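Local atomic coordinates of UDP-galactopyranose mutase (Deinococcus radiodurans, PDB entry 3HDQ), a protein that probably catalyses the FAD-dependent interconversion of UDP-galactopyranose and UDP-galactofuranose, and binds FAD and UDP-galactose. Residues M255-Y269 with K348-V362. Sequence-based numbering, arbitrary orientation.
Sequences MIYTGPVDAFFDFCY and KYEALADAAQDVTFV. With FAD (flavin-adenine dinucleotide), chain L.
The ring of Tyr349 is sandwiched by two parts of segment 255-269: the CA of Asp262 sits over one face, 3.9 Å from the ring centroid, and the ring of Tyr269 points its CD2 edge at the opposite face, edge-to-face with planes at 70°. The phenol oxygen goes on to the backbone, where Tyr269 N donates to Tyr349 OH (3.0 Å) and the hydroxyl also bonds Gly270 O. Replacing Tyr349 with an alanine is likely to strip the Tyr269 amide and the Gly270 carbonyl of their shared partner and open a gap between Asp262 and Tyr269. Lys348, kinked along its chain, lays CB over one face of Tyr269 and brings NZ to 4.4 Å from the ring centroid, an off-centre cation-pi contact.

On the strand side, Phe265 takes Leu352 CB squarely over one face (3.8 Å to the centroid) and its own neighbour Phe264 over the other. Phe361, with CG anti to its carbonyl carbon (chi1 -64°), presents its ring edge to the face of Phe264, while its CD2 meets Val261 CG1 at 3.6 Å.

Beyond Phe264, Phe265 and Phe361, strands 255-257 and 359-361 pair in parallel through four backbone bonds; 359-361 is the outermost strand of the Rossmann-like sheet. Thr258 and Gly259 then reach the adenosine end of FAD. Main-chain bonds thus fix the strand register, while aromatic and CH-pi contacts join helix 340-355 to residues 261-269, the Tyr349 hydroxyl being the polar exception.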
loop_
_atom_site.group_PDB
_atom_site.type_symbol
_atom_site.label_atom_id
_atom_site.label_comp_id
_atom_site.label_asym_id
_atom_site.label_seq_id
_atom_site.Cartn_x
_atom_site.Cartn_y
_atom_site.Cartn_z
ATOM N N MET A 255 23.934 -8.790 9.634
ATOM C CA MET A 255 23.205 -8.583 8.388
ATOM C C MET A 255 22.590 -9.879 7.864
ATOM O O MET A 255 23.223 -10.945 7.881
ATOM C CB MET A 255 24.090 -7.952 7.298
ATOM C CG MET A 255 23.353 -7.802 5.972
ATOM S SD MET A 255 24.273 -7.158 4.557
ATOM C CE MET A 255 24.402 -5.432 5.009
ATOM N N ILE A 256 21.340 -9.773 7.419
ATOM C CA ILE A 256 20.675 -10.845 6.697
ATOM C C ILE A 256 20.445 -10.337 5.280
ATOM O O ILE A 256 19.747 -9.354 5.084
ATOM C CB ILE A 256 19.356 -11.257 7.390
ATOM C CG1 ILE A 256 19.673 -11.877 8.757
ATOM C CG2 ILE A 256 18.571 -12.259 6.536
ATOM C CD1 ILE A 256 18.491 -12.435 9.479
ATOM N N TYR A 257 21.074 -10.988 4.301
ATOM C CA TYR A 257 21.016 -10.542 2.911
ATOM C C TYR A 257 20.169 -11.506 2.064
ATOM O O TYR A 257 20.354 -12.725 2.131
ATOM C CB TYR A 257 22.443 -10.380 2.331
ATOM C CG TYR A 257 22.494 -9.905 0.887
ATOM C CD1 TYR A 257 22.370 -8.561 0.570
ATOM C CD2 TYR A 257 22.666 -10.808 -0.157
ATOM C CE1 TYR A 257 22.404 -8.130 -0.753
ATOM C CE2 TYR A 257 22.714 -10.396 -1.466
ATOM C CZ TYR A 257 22.576 -9.058 -1.768
ATOM O OH TYR A 257 22.624 -8.648 -3.093
ATOM N N THR A 258 19.233 -10.958 1.290
ATOM C CA THR A 258 18.329 -11.777 0.474
ATOM C C THR A 258 18.348 -11.351 -1.002
ATOM O O THR A 258 17.523 -11.789 -1.800
ATOM C CB THR A 258 16.875 -11.794 1.028
ATOM O OG1 THR A 258 16.211 -10.551 0.756
ATOM C CG2 THR A 258 16.869 -12.065 2.543
ATOM N N GLY A 259 19.299 -10.497 -1.360
ATOM C CA GLY A 259 19.493 -10.107 -2.746
ATOM C C GLY A 259 20.346 -11.123 -3.493
ATOM O O GLY A 259 20.725 -12.152 -2.932
ATOM N N PRO A 260 20.649 -10.847 -4.769
ATOM C CA PRO A 260 21.492 -11.753 -5.571
ATOM C C PRO A 260 22.910 -11.841 -4.980
ATOM O O PRO A 260 23.423 -10.817 -4.533
ATOM C CB PRO A 260 21.538 -11.077 -6.942
ATOM C CG PRO A 260 20.645 -9.866 -6.866
ATOM C CD PRO A 260 20.409 -9.559 -5.434
ATOM N N VAL A 261 23.522 -13.026 -4.938
ATOM C CA VAL A 261 24.842 -13.158 -4.299
ATOM C C VAL A 261 25.976 -12.505 -5.056
ATOM O O VAL A 261 26.912 -12.023 -4.441
ATOM C CB VAL A 261 25.306 -14.620 -4.087
ATOM C CG1 VAL A 261 25.426 -14.947 -2.602
ATOM C CG2 VAL A 261 24.445 -15.597 -4.862
ATOM N N ASP A 262 25.937 -12.539 -6.382
ATOM C CA ASP A 262 27.083 -12.049 -7.129
ATOM C C ASP A 262 27.286 -10.566 -6.836
ATOM O O ASP A 262 28.409 -10.128 -6.603
ATOM C CB ASP A 262 26.994 -12.353 -8.637
ATOM C CG ASP A 262 25.687 -11.878 -9.271
ATOM O OD1 ASP A 262 24.744 -11.528 -8.532
ATOM O OD2 ASP A 262 25.604 -11.858 -10.517
ATOM N N ALA A 263 26.187 -9.818 -6.797
ATOM C CA ALA A 263 26.226 -8.376 -6.561
ATOM C C ALA A 263 26.768 -8.038 -5.185
ATOM O O ALA A 263 27.450 -7.032 -5.016
ATOM C CB ALA A 263 24.837 -7.756 -6.739
ATOM N N PHE A 264 26.460 -8.868 -4.198
ATOM C CA PHE A 264 26.937 -8.599 -2.848
ATOM C C PHE A 264 28.462 -8.571 -2.838
ATOM O O PHE A 264 29.078 -7.780 -2.126
ATOM C CB PHE A 264 26.415 -9.643 -1.870
ATOM C CG PHE A 264 26.784 -9.367 -0.447
ATOM C CD1 PHE A 264 25.973 -8.571 0.351
ATOM C CD2 PHE A 264 27.943 -9.893 0.096
ATOM C CE1 PHE A 264 26.317 -8.312 1.665
ATOM C CE2 PHE A 264 28.289 -9.636 1.408
ATOM C CZ PHE A 264 27.475 -8.844 2.191
ATOM N N PHE A 265 29.063 -9.437 -3.646
ATOM C CA PHE A 265 30.506 -9.541 -3.695
ATOM C C PHE A 265 31.051 -8.872 -4.961
ATOM O O PHE A 265 32.047 -9.316 -5.537
ATOM C CB PHE A 265 30.934 -11.010 -3.593
ATOM C CG PHE A 265 30.622 -11.641 -2.256
ATOM C CD1 PHE A 265 29.593 -12.566 -2.126
ATOM C CD2 PHE A 265 31.359 -11.305 -1.124
ATOM C CE1 PHE A 265 29.307 -13.142 -0.899
ATOM C CE2 PHE A 265 31.079 -11.884 0.113
ATOM C CZ PHE A 265 30.055 -12.804 0.223
ATOM N N ASP A 266 30.385 -7.802 -5.385
ATOM C CA ASP A 266 30.868 -6.948 -6.471
ATOM C C ASP A 266 31.225 -7.713 -7.749
ATOM O O ASP A 266 32.157 -7.334 -8.461
ATOM C CB ASP A 266 32.081 -6.123 -6.011
ATOM C CG ASP A 266 31.729 -5.103 -4.927
ATOM O OD1 ASP A 266 30.589 -4.583 -4.915
ATOM O OD2 ASP A 266 32.609 -4.809 -4.087
ATOM N N PHE A 267 30.487 -8.784 -8.034
ATOM C CA PHE A 267 30.712 -9.575 -9.244
ATOM C C PHE A 267 32.185 -9.957 -9.408
ATOM O O PHE A 267 32.686 -10.079 -10.526
ATOM C CB PHE A 267 30.202 -8.814 -10.474
ATOM C CG PHE A 267 28.822 -8.220 -10.286
ATOM C CD1 PHE A 267 27.683 -9.002 -10.443
ATOM C CD2 PHE A 267 28.667 -6.885 -9.934
ATOM C CE1 PHE A 267 26.411 -8.459 -10.263
ATOM C CE2 PHE A 267 27.404 -6.332 -9.754
ATOM C CZ PHE A 267 26.270 -7.123 -9.915
ATOM N N CYS A 268 32.867 -10.149 -8.283
ATOM C CA CYS A 268 34.299 -10.448 -8.284
ATOM C C CYS A 268 34.676 -11.735 -9.033
ATOM O O CYS A 268 35.841 -11.938 -9.370
ATOM C CB CYS A 268 34.868 -10.455 -6.855
ATOM S SG CYS A 268 34.404 -11.869 -5.819
ATOM N N TYR A 269 33.703 -12.600 -9.301
ATOM C CA TYR A 269 33.980 -13.787 -10.106
ATOM C C TYR A 269 33.240 -13.743 -11.436
ATOM O O TYR A 269 33.142 -14.753 -12.117
ATOM C CB TYR A 269 33.607 -15.084 -9.381
ATOM C CG TYR A 269 34.337 -15.356 -8.080
ATOM C CD1 TYR A 269 35.711 -15.546 -8.051
ATOM C CD2 TYR A 269 33.641 -15.455 -6.884
ATOM C CE1 TYR A 269 36.376 -15.807 -6.856
ATOM C CE2 TYR A 269 34.291 -15.715 -5.687
ATOM C CZ TYR A 269 35.658 -15.886 -5.678
ATOM O OH TYR A 269 36.302 -16.141 -4.490
ATOM N N LYS A 348 31.552 -20.814 -5.939
ATOM C CA LYS A 348 32.620 -19.889 -5.584
ATOM C C LYS A 348 32.087 -18.741 -4.725
ATOM O O LYS A 348 32.739 -18.316 -3.768
ATOM C CB LYS A 348 33.277 -19.327 -6.848
ATOM C CG LYS A 348 33.599 -20.380 -7.894
ATOM C CD LYS A 348 35.037 -20.831 -7.813
ATOM C CE LYS A 348 35.935 -19.727 -8.332
ATOM N NZ LYS A 348 35.286 -19.091 -9.515
ATOM N N TYR A 349 30.910 -18.230 -5.082
ATOM C CA TYR A 349 30.305 -17.137 -4.325
ATOM C C TYR A 349 29.860 -17.634 -2.968
ATOM O O TYR A 349 29.912 -16.905 -1.977
ATOM C CB TYR A 349 29.128 -16.520 -5.084
ATOM C CG TYR A 349 29.555 -15.539 -6.155
ATOM C CD1 TYR A 349 29.330 -15.799 -7.503
ATOM C CD2 TYR A 349 30.194 -14.353 -5.815
ATOM C CE1 TYR A 349 29.721 -14.894 -8.484
ATOM C CE2 TYR A 349 30.584 -13.442 -6.784
ATOM C CZ TYR A 349 30.353 -13.716 -8.112
ATOM O OH TYR A 349 30.754 -12.808 -9.065
ATOM N N GLU A 350 29.439 -18.892 -2.939
ATOM C CA GLU A 350 28.979 -19.549 -1.729
ATOM C C GLU A 350 30.097 -19.693 -0.699
ATOM O O GLU A 350 29.855 -19.588 0.505
ATOM C CB GLU A 350 28.396 -20.917 -2.081
ATOM C CG GLU A 350 27.909 -21.728 -0.888
ATOM C CD GLU A 350 27.270 -23.055 -1.305
ATOM O OE1 GLU A 350 26.348 -23.520 -0.605
ATOM O OE2 GLU A 350 27.678 -23.625 -2.342
ATOM N N ALA A 351 31.316 -19.950 -1.172
ATOM C CA ALA A 351 32.473 -20.033 -0.285
ATOM C C ALA A 351 32.732 -18.672 0.339
ATOM O O ALA A 351 33.059 -18.577 1.518
ATOM C CB ALA A 351 33.708 -20.513 -1.039
ATOM N N LEU A 352 32.585 -17.621 -0.459
ATOM C CA LEU A 352 32.683 -16.259 0.057
ATOM C C LEU A 352 31.587 -16.002 1.092
ATOM O O LEU A 352 31.863 -15.519 2.186
ATOM C CB LEU A 352 32.593 -15.233 -1.077
ATOM C CG LEU A 352 33.833 -15.110 -1.953
ATOM C CD1 LEU A 352 33.645 -14.008 -2.983
ATOM C CD2 LEU A 352 35.073 -14.850 -1.088
ATOM N N ALA A 353 30.348 -16.351 0.747
ATOM C CA ALA A 353 29.223 -16.180 1.662
ATOM C C ALA A 353 29.479 -16.863 2.998
ATOM O O ALA A 353 29.365 -16.235 4.044
ATOM C CB ALA A 353 27.921 -16.701 1.033
ATOM N N ASP A 354 29.808 -18.154 2.950
ATOM C CA ASP A 354 29.999 -18.958 4.159
ATOM C C ASP A 354 31.083 -18.364 5.044
ATOM O O ASP A 354 31.110 -18.596 6.259
ATOM C CB ASP A 354 30.395 -20.400 3.806
ATOM C CG ASP A 354 29.251 -21.202 3.182
ATOM O OD1 ASP A 354 29.543 -22.263 2.591
ATOM O OD2 ASP A 354 28.072 -20.783 3.278
ATOM N N ALA A 355 31.984 -17.607 4.429
ATOM C CA ALA A 355 33.111 -17.056 5.157
ATOM C C ALA A 355 32.814 -15.660 5.705
ATOM O O ALA A 355 33.461 -15.216 6.649
ATOM C CB ALA A 355 34.342 -17.028 4.268
ATOM N N ALA A 356 31.845 -14.964 5.111
ATOM C CA ALA A 356 31.522 -13.612 5.556
ATOM C C ALA A 356 31.057 -13.655 7.006
ATOM O O ALA A 356 30.060 -14.298 7.348
ATOM C CB ALA A 356 30.473 -12.981 4.664
ATOM N N GLN A 357 31.803 -12.977 7.863
ATOM C CA GLN A 357 31.628 -13.148 9.297
ATOM C C GLN A 357 30.197 -12.876 9.763
ATOM O O GLN A 357 29.493 -13.791 10.211
ATOM C CB GLN A 357 32.649 -12.296 10.067
ATOM C CG GLN A 357 34.093 -12.602 9.669
ATOM C CD GLN A 357 35.120 -12.066 10.654
ATOM O OE1 GLN A 357 34.859 -11.110 11.385
ATOM N NE2 GLN A 357 36.301 -12.683 10.670
ATOM N N ASP A 358 29.763 -11.628 9.638
ATOM C CA ASP A 358 28.480 -11.234 10.207
ATOM C C ASP A 358 27.362 -11.066 9.180
ATOM O O ASP A 358 26.540 -10.162 9.300
ATOM C CB ASP A 358 28.648 -9.951 11.016
ATOM C CG ASP A 358 29.261 -10.207 12.370
ATOM O OD1 ASP A 358 30.463 -9.903 12.532
ATOM O OD2 ASP A 358 28.545 -10.735 13.256
ATOM N N VAL A 359 27.339 -11.940 8.180
ATOM C CA VAL A 359 26.296 -11.910 7.172
ATOM C C VAL A 359 25.735 -13.305 6.961
ATOM O O VAL A 359 26.488 -14.261 6.773
ATOM C CB VAL A 359 26.819 -11.365 5.830
ATOM C CG1 VAL A 359 25.682 -11.222 4.832
ATOM C CG2 VAL A 359 27.482 -10.023 6.038
ATOM N N THR A 360 24.413 -13.434 7.012
ATOM C CA THR A 360 23.798 -14.683 6.575
ATOM C C THR A 360 22.887 -14.513 5.356
ATOM O O THR A 360 22.111 -13.562 5.254
ATOM C CB THR A 360 23.175 -15.535 7.735
ATOM O OG1 THR A 360 21.865 -15.983 7.372
ATOM C CG2 THR A 360 23.106 -14.778 9.020
ATOM N N PHE A 361 23.039 -15.441 4.418
ATOM C CA PHE A 361 22.379 -15.374 3.129
ATOM C C PHE A 361 21.166 -16.300 3.123
ATOM O O PHE A 361 21.257 -17.454 3.544
ATOM C CB PHE A 361 23.376 -15.748 2.017
ATOM C CG PHE A 361 24.533 -14.791 1.895
ATOM C CD1 PHE A 361 25.511 -14.734 2.877
ATOM C CD2 PHE A 361 24.631 -13.937 0.805
ATOM C CE1 PHE A 361 26.552 -13.853 2.781
ATOM C CE2 PHE A 361 25.682 -13.048 0.701
ATOM C CZ PHE A 361 26.650 -13.011 1.691
ATOM N N VAL A 362 20.027 -15.780 2.666
ATOM C CA VAL A 362 18.766 -16.522 2.694
ATOM C C VAL A 362 17.902 -16.126 1.519
ATOM O O VAL A 362 17.867 -14.955 1.153
ATOM C CB VAL A 362 17.932 -16.217 3.964
ATOM C CG1 VAL A 362 16.804 -17.235 4.109
ATOM C CG2 VAL A 362 18.807 -16.195 5.205
HETATM P PA FAD L . 12.406 -11.763 -3.307
HETATM O O1A FAD L . 11.000 -11.670 -3.422
HETATM O O2A FAD L . 12.986 -11.639 -4.580
HETATM O O5B FAD L . 12.846 -10.591 -2.398
HETATM C C5B FAD L . 14.147 -10.170 -2.229
HETATM C C4B FAD L . 14.107 -8.689 -2.040
HETATM O O4B FAD L . 15.385 -8.200 -1.850
HETATM C C3B FAD L . 13.594 -8.040 -3.302
HETATM O O3B FAD L . 12.392 -7.372 -3.115
HETATM C C2B FAD L . 14.666 -7.073 -3.681
HETATM O O2B FAD L . 14.097 -5.881 -4.064
HETATM C C1B FAD L . 15.473 -6.951 -2.422
HETATM N N9A FAD L . 16.839 -6.519 -2.701
HETATM C C8A FAD L . 17.743 -7.072 -3.518
HETATM N N7A FAD L . 18.849 -6.373 -3.496
HETATM C C5A FAD L . 18.682 -5.355 -2.668
HETATM C C6A FAD L . 19.487 -4.313 -2.264
HETATM N N6A FAD L . 20.734 -4.282 -2.584
HETATM N N1A FAD L . 19.030 -3.398 -1.385
HETATM C C2A FAD L . 17.771 -3.491 -0.910
HETATM N N3A FAD L . 16.983 -4.512 -1.307
HETATM C C4A FAD L . 17.415 -5.423 -2.175
HETATM N N1 FAD L . 6.180 -19.160 -5.854
HETATM C C2 FAD L . 5.165 -19.948 -5.485
HETATM O O2 FAD L . 5.203 -20.578 -4.471
HETATM N N3 FAD L . 4.090 -20.008 -6.278
HETATM C C4 FAD L . 4.036 -19.286 -7.422
HETATM O O4 FAD L . 3.090 -19.330 -8.134
HETATM C C4X FAD L . 5.078 -18.512 -7.780
HETATM N N5 FAD L . 5.018 -17.811 -8.930
HETATM C C5X FAD L . 6.059 -17.033 -9.286
HETATM C C6 FAD L . 5.983 -16.312 -10.454
HETATM C C7 FAD L . 7.031 -15.518 -10.825
HETATM C C7M FAD L . 6.969 -14.745 -12.077
HETATM C C8 FAD L . 8.139 -15.428 -10.033
HETATM C C8M FAD L . 9.251 -14.559 -10.486
HETATM C C9 FAD L . 8.209 -16.147 -8.857
HETATM C C9A FAD L . 7.172 -16.961 -8.476
HETATM N N10 FAD L . 7.218 -17.672 -7.313
HETATM C C10 FAD L . 6.164 -18.448 -6.984
HETATM C "C1'" FAD L . 8.440 -17.717 -6.471
HETATM C "C2'" FAD L . 8.490 -16.629 -5.423
HETATM O "O2'" FAD L . 8.511 -15.432 -6.114
HETATM C "C3'" FAD L . 9.737 -16.693 -4.547
HETATM O "O3'" FAD L . 9.835 -17.803 -3.771
HETATM C "C4'" FAD L . 9.661 -15.685 -3.460
HETATM O "O4'" FAD L . 8.885 -14.653 -3.987
HETATM C "C5'" FAD L . 11.060 -15.276 -3.109
HETATM O "O5'" FAD L . 11.214 -14.697 -1.867
HETATM P P FAD L . 12.561 -14.006 -1.530
HETATM O O1P FAD L . 12.421 -13.280 -0.330
HETATM O O2P FAD L . 13.516 -15.033 -1.349
HETATM O O3P FAD L . 12.964 -13.107 -2.738
#